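Local coordinates for fusarinine C esterase sidJ (Aspergillus fumigatus, PDB 6GUP), which hydrolyses the ester bonds of the fungal siderophore fusarinine C, but not those of triacetylfusarinine C, and so takes part in the recovery of scavenged iron, at residues V280-A285 / S319-N324; M162-S167 / A325-S330. One frame throughout, in Å; residues are numbered along the deposited sequence.

Contact 1 of 2, residues V280-A285 / S319-N324; sequences VLFSGA and SGIIPN
Phe282 and Ile321 sit side by side where strand 278-283 meets strand 320-322, the outermost strand at one end of the alpha/beta-hydrolase sheet. The two strands run parallel and are joined through helix 295-307 in a beta-alpha-beta crossover; the axes of the short segments cross at 42°. The tight part is the backbone ladder. Phe282 lies at its middle, its N donating to Gly320 O at 2.9 Å and its O accepting from Ile322 N at 2.8 Å. Phe282 N lies nearly in line with the Gly320 C=O, whereas Ile322 N is tilted 33° from the plane of the Phe282 carbonyl. Gly320 N to Val280 O extends the ladder backward, and Gly284 N to Ile322 O continues it to Gly284.

Side-chain packing differs between the two faces. On the face of Phe282 and Ile321, Ile321 CG1 lies 3.8 Å from Phe282 CB and approaches the edge of the ring near its plane, while the ring itself meets Trp302 and packs on Leu298 and Leu299 of helix 295-307. Ile321 CG2, anti to its backbone N, reaches over to Gly284 CA at 3.4 Å. On the other face Ile322 CG1 packs closely on Phe282 O, at 3.3 Å, but the side-chain pair is looser, with Leu281 CD2 and Ile322 CD1 4.3 Å apart.

Toward solvent the pairing thins out at Ala285 and Asn324, both exposed, where Ala285 CB meets only the Asn324 backbone, 3.9 Å from its C. At the other end a side chain replaces the backbone acceptor: Ser319 OG, turned anti to its own carbonyl carbon (chi1 -58°) and also hydrogen-bonded to Asp316 O, accepts a hydrogen bond from Val280 N at 2.9 Å.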
loop_
_atom_site.group_PDB
_atom_site.type_symbol
_atom_site.label_atom_id
_atom_site.label_comp_id
_atom_site.label_asym_id
_atom_site.label_seq_id
_atom_site.Cartn_x
_atom_site.Cartn_y
_atom_site.Cartn_z
ATOM N N VAL A 280 -14.654 -12.469 19.244
ATOM C CA VAL A 280 -13.673 -13.256 18.498
ATOM C C VAL A 280 -14.408 -14.288 17.641
ATOM O O VAL A 280 -15.239 -15.041 18.148
ATOM C CB VAL A 280 -12.677 -13.957 19.448
ATOM C CG1 VAL A 280 -11.680 -14.812 18.672
ATOM C CG2 VAL A 280 -11.935 -12.924 20.285
ATOM N N LEU A 281 -14.094 -14.311 16.346
ATOM C CA LEU A 281 -14.680 -15.262 15.401
ATOM C C LEU A 281 -13.602 -16.196 14.861
ATOM O O LEU A 281 -12.893 -15.855 13.910
ATOM C CB LEU A 281 -15.364 -14.519 14.247
ATOM C CG LEU A 281 -16.513 -13.573 14.599
ATOM C CD1 LEU A 281 -16.986 -12.846 13.350
ATOM C CD2 LEU A 281 -17.671 -14.310 15.253
ATOM N N PHE A 282 -13.470 -17.364 15.486
ATOM C CA PHE A 282 -12.571 -18.407 14.986
ATOM C C PHE A 282 -13.158 -19.096 13.765
ATOM O O PHE A 282 -14.375 -19.136 13.584
ATOM C CB PHE A 282 -12.286 -19.488 16.046
ATOM C CG PHE A 282 -11.123 -19.197 16.968
ATOM C CD1 PHE A 282 -10.146 -18.232 16.686
ATOM C CD2 PHE A 282 -10.980 -19.956 18.125
ATOM C CE1 PHE A 282 -9.090 -18.018 17.556
ATOM C CE2 PHE A 282 -9.920 -19.744 18.993
ATOM C CZ PHE A 282 -8.977 -18.774 18.710
ATOM N N SER A 283 -12.269 -19.659 12.952
ATOM C CA SER A 283 -12.652 -20.459 11.799
ATOM C C SER A 283 -12.540 -21.936 12.183
ATOM O O SER A 283 -11.481 -22.388 12.620
ATOM C CB SER A 283 -11.760 -20.114 10.608
ATOM O OG SER A 283 -12.081 -18.832 10.099
ATOM N N GLY A 284 -13.644 -22.672 12.048
ATOM C CA GLY A 284 -13.719 -24.073 12.475
ATOM C C GLY A 284 -12.835 -25.035 11.707
ATOM O O GLY A 284 -12.336 -26.010 12.276
ATOM N N ALA A 285 -12.643 -24.762 10.418
ATOM C CA ALA A 285 -11.738 -25.532 9.568
ATOM C C ALA A 285 -10.503 -24.705 9.200
ATOM O O ALA A 285 -10.018 -24.779 8.067
ATOM C CB ALA A 285 -12.475 -25.987 8.315
ATOM N N SER A 319 -19.044 -14.734 20.744
ATOM C CA SER A 319 -17.790 -15.260 20.202
ATOM C C SER A 319 -17.854 -16.777 20.087
ATOM O O SER A 319 -18.504 -17.446 20.896
ATOM C CB SER A 319 -16.615 -14.902 21.112
ATOM O OG SER A 319 -16.502 -13.503 21.283
ATOM N N GLY A 320 -17.169 -17.316 19.087
ATOM C CA GLY A 320 -17.184 -18.751 18.858
ATOM C C GLY A 320 -16.389 -19.189 17.650
ATOM O O GLY A 320 -15.532 -18.455 17.149
ATOM N N ILE A 321 -16.700 -20.395 17.187
ATOM C CA ILE A 321 -15.952 -21.070 16.138
ATOM C C ILE A 321 -16.912 -21.315 14.976
ATOM O O ILE A 321 -17.816 -22.145 15.085
ATOM C CB ILE A 321 -15.355 -22.393 16.677
ATOM C CG1 ILE A 321 -14.401 -22.102 17.847
ATOM C CG2 ILE A 321 -14.609 -23.147 15.582
ATOM C CD1 ILE A 321 -13.951 -23.323 18.618
ATOM N N ILE A 322 -16.705 -20.594 13.870
ATOM C CA ILE A 322 -17.596 -20.659 12.703
ATOM C C ILE A 322 -17.470 -22.059 12.081
ATOM O O ILE A 322 -16.364 -22.446 11.697
ATOM C CB ILE A 322 -17.257 -19.599 11.617
ATOM C CG1 ILE A 322 -17.233 -18.159 12.176
ATOM C CG2 ILE A 322 -18.246 -19.684 10.455
ATOM C CD1 ILE A 322 -18.552 -17.618 12.684
ATOM N N PRO A 323 -18.586 -22.823 11.991
ATOM C CA PRO A 323 -18.502 -24.180 11.420
ATOM C C PRO A 323 -18.027 -24.211 9.963
ATOM O O PRO A 323 -18.504 -23.422 9.145
ATOM C CB PRO A 323 -19.944 -24.703 11.514
ATOM C CG PRO A 323 -20.605 -23.865 12.543
ATOM C CD PRO A 323 -19.943 -22.524 12.486
ATOM N N ASN A 324 -17.073 -25.099 9.673
ATOM C CA ASN A 324 -16.544 -25.334 8.316
ATOM C C ASN A 324 -15.798 -24.154 7.664
ATOM O O ASN A 324 -15.435 -24.242 6.488
ATOM C CB ASN A 324 -17.658 -25.824 7.369
ATOM C CG ASN A 324 -18.455 -26.982 7.943
ATOM O OD1 ASN A 324 -19.686 -26.956 7.954
ATOM N ND2 ASN A 324 -17.756 -28.005 8.425
#

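Contact 2 of 2, residues M162-S167 / A325-S330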
loop_
_atom_site.group_PDB
_atom_site.type_symbol
_atom_site.label_atom_id
_atom_site.label_comp_id
_atom_site.label_asym_id
_atom_site.label_seq_id
_atom_site.Cartn_x
_atom_site.Cartn_y
_atom_site.Cartn_z
ATOM N N MET A 162 -12.318 -9.535 16.268
ATOM C CA MET A 162 -11.112 -10.200 15.771
ATOM C C MET A 162 -11.517 -11.464 15.023
ATOM O O MET A 162 -12.056 -12.397 15.620
ATOM C CB MET A 162 -10.163 -10.545 16.923
ATOM C CG MET A 162 -9.740 -9.346 17.757
ATOM S SD MET A 162 -8.230 -9.622 18.711
ATOM C CE MET A 162 -8.800 -10.751 19.976
ATOM N N GLN A 163 -11.268 -11.482 13.716
ATOM C CA GLN A 163 -11.634 -12.605 12.855
ATOM C C GLN A 163 -10.394 -13.444 12.559
ATOM O O GLN A 163 -9.423 -12.940 11.991
ATOM C CB GLN A 163 -12.259 -12.085 11.560
ATOM C CG GLN A 163 -12.844 -13.163 10.654
ATOM C CD GLN A 163 -11.831 -13.781 9.700
ATOM O OE1 GLN A 163 -11.007 -13.084 9.112
ATOM N NE2 GLN A 163 -11.899 -15.096 9.538
ATOM N N ALA A 164 -10.445 -14.720 12.944
ATOM C CA ALA A 164 -9.325 -15.655 12.798
ATOM C C ALA A 164 -7.989 -15.123 13.356
ATOM O O ALA A 164 -6.990 -15.070 12.628
ATOM C CB ALA A 164 -9.182 -16.074 11.336
ATOM N N PRO A 165 -7.970 -14.714 14.645
ATOM C CA PRO A 165 -6.696 -14.346 15.273
ATOM C C PRO A 165 -5.859 -15.597 15.533
ATOM O O PRO A 165 -6.146 -16.362 16.457
ATOM C CB PRO A 165 -7.123 -13.669 16.579
ATOM C CG PRO A 165 -8.453 -14.252 16.890
ATOM C CD PRO A 165 -9.106 -14.552 15.574
ATOM N N VAL A 166 -4.838 -15.791 14.702
ATOM C CA VAL A 166 -4.082 -17.037 14.640
ATOM C C VAL A 166 -2.599 -16.743 14.863
ATOM O O VAL A 166 -2.067 -15.762 14.342
ATOM C CB VAL A 166 -4.315 -17.729 13.274
ATOM C CG1 VAL A 166 -3.313 -18.850 13.016
ATOM C CG2 VAL A 166 -5.738 -18.268 13.203
ATOM N N SER A 167 -1.948 -17.605 15.642
ATOM C CA SER A 167 -0.511 -17.503 15.894
ATOM C C SER A 167 0.281 -17.887 14.645
ATOM O O SER A 167 0.152 -19.009 14.146
ATOM C CB SER A 167 -0.102 -18.403 17.066
ATOM O OG SER A 167 1.308 -18.516 17.171
ATOM N N ALA A 325 -15.541 -23.079 8.413
ATOM C CA ALA A 325 -14.892 -21.893 7.854
ATOM C C ALA A 325 -13.393 -22.123 7.750
ATOM O O ALA A 325 -12.794 -22.700 8.654
ATOM C CB ALA A 325 -15.171 -20.667 8.711
ATOM N N SER A 326 -12.797 -21.668 6.651
ATOM C CA SER A 326 -11.347 -21.679 6.481
ATOM C C SER A 326 -10.816 -20.372 7.063
ATOM O O SER A 326 -11.597 -19.539 7.530
ATOM C CB SER A 326 -10.972 -21.821 5.003
ATOM O OG SER A 326 -11.337 -20.673 4.259
ATOM N N HIS A 327 -9.496 -20.194 7.036
ATOM C CA HIS A 327 -8.855 -19.015 7.630
ATOM C C HIS A 327 -9.380 -17.699 7.051
ATOM O O HIS A 327 -9.806 -16.815 7.798
ATOM C CB HIS A 327 -7.336 -19.080 7.453
ATOM C CG HIS A 327 -6.606 -17.956 8.120
ATOM N ND1 HIS A 327 -6.450 -17.879 9.487
ATOM C CD2 HIS A 327 -6.006 -16.855 7.609
ATOM C CE1 HIS A 327 -5.778 -16.783 9.789
ATOM N NE2 HIS A 327 -5.496 -16.143 8.667
ATOM N N ALA A 328 -9.343 -17.590 5.725
ATOM C CA ALA A 328 -9.789 -16.389 5.011
ATOM C C ALA A 328 -11.158 -16.539 4.331
ATOM O O ALA A 328 -11.664 -15.567 3.772
ATOM C CB ALA A 328 -8.738 -15.980 3.989
ATOM N N LEU A 329 -11.753 -17.736 4.380
ATOM C CA LEU A 329 -13.067 -18.007 3.772
ATOM C C LEU A 329 -13.081 -17.673 2.265
ATOM O O LEU A 329 -14.065 -17.148 1.737
ATOM C CB LEU A 329 -14.188 -17.263 4.527
ATOM C CG LEU A 329 -14.368 -17.564 6.026
ATOM C CD1 LEU A 329 -13.382 -16.804 6.908
ATOM C CD2 LEU A 329 -15.793 -17.248 6.463
ATOM N N SER A 330 -11.980 -18.004 1.586
ATOM C CA SER A 330 -11.727 -17.561 0.205
ATOM C C SER A 330 -12.446 -18.371 -0.874
ATOM O O SER A 330 -12.786 -17.830 -1.927
ATOM C CB SER A 330 -10.224 -17.599 -0.094
ATOM O OG SER A 330 -9.476 -16.947 0.916
#
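His327 CG is set anti to its backbone N (chi1 -176°), and the CE1 and ND1 side of the imidazole lies against Ala164 and Val166; Gln163, also extended at its first torsion, bends at chi2 (-87°), and its amide meets the backbone of the same histidine. One hydrogen bond joins the segments: Gln163 NE2 donates to His327 O at 3.2 Å. It is nearly straight, 171° at the hydrogen, and the acceptor lies almost in the amide plane of Gln163. The other end of that amide is held too, since Gln163 OE1 is hydrogen-bonded to His122 ND1 and Tyr54 OH, which fixes the flat group from both ends. Leu329 CD1 lies 3.5 Å from Gln163 NE2, the two side chains running past each other in opposite directions.

Within the two segments the ring is touched by Val166 and Ala164. Val166 CG2 comes up to the ring edge in its plane, 3.7 Å from His327 CE1. Ala164 places CB 3.8 Å from His327 ND1, and its carbonyl O approaches His327 CE1 obliquely at 3.5 Å.

Both ring nitrogens find partners beyond the two segments: ND1 is hydrogen-bonded to Asp286 OD2 and NE2 to Ser123 OG. Ser123 lies in a GxSxG sequence, probably the nucleophile elbow, and this geometry is consistent with the Ser-His-Asp catalytic triad of alpha/beta-hydrolases. Gln163 would then be a second-shell residue that grips the main chain of the histidine loop.

Segment 162-167 takes in the last residues of strand 159-163, which is flanked in the sheet by strands 117-122 and 278-283, and the loop after it. The histidine loop 325-330 crosses from strand 320-322 to helix 335-353, where Leu329 packs on Pro337 and Leu341.

The two contacts, with centres 8 Å apart, meet at the C-terminal ends of neighbouring strands. Contact 1 attaches the edge strand to strand 278-283, and contact 2 then connects the loop that continues from that edge strand to strand 159-163. Two probable hydrogen bonds tie them together: Ser283 OG to Ser326 O at 2.7 Å, and Ala285 N to Ala325 O, also at 2.7 Å. Phe282 CE1 also packs 3.6 Å from Pro165 O. Ala285 immediately precedes Asp286, and Ala325 lies two residues before His327, so the junction brings together the segments leading to the acid and base of the probable triad, whose serine, Ser123, follows strand 117-122.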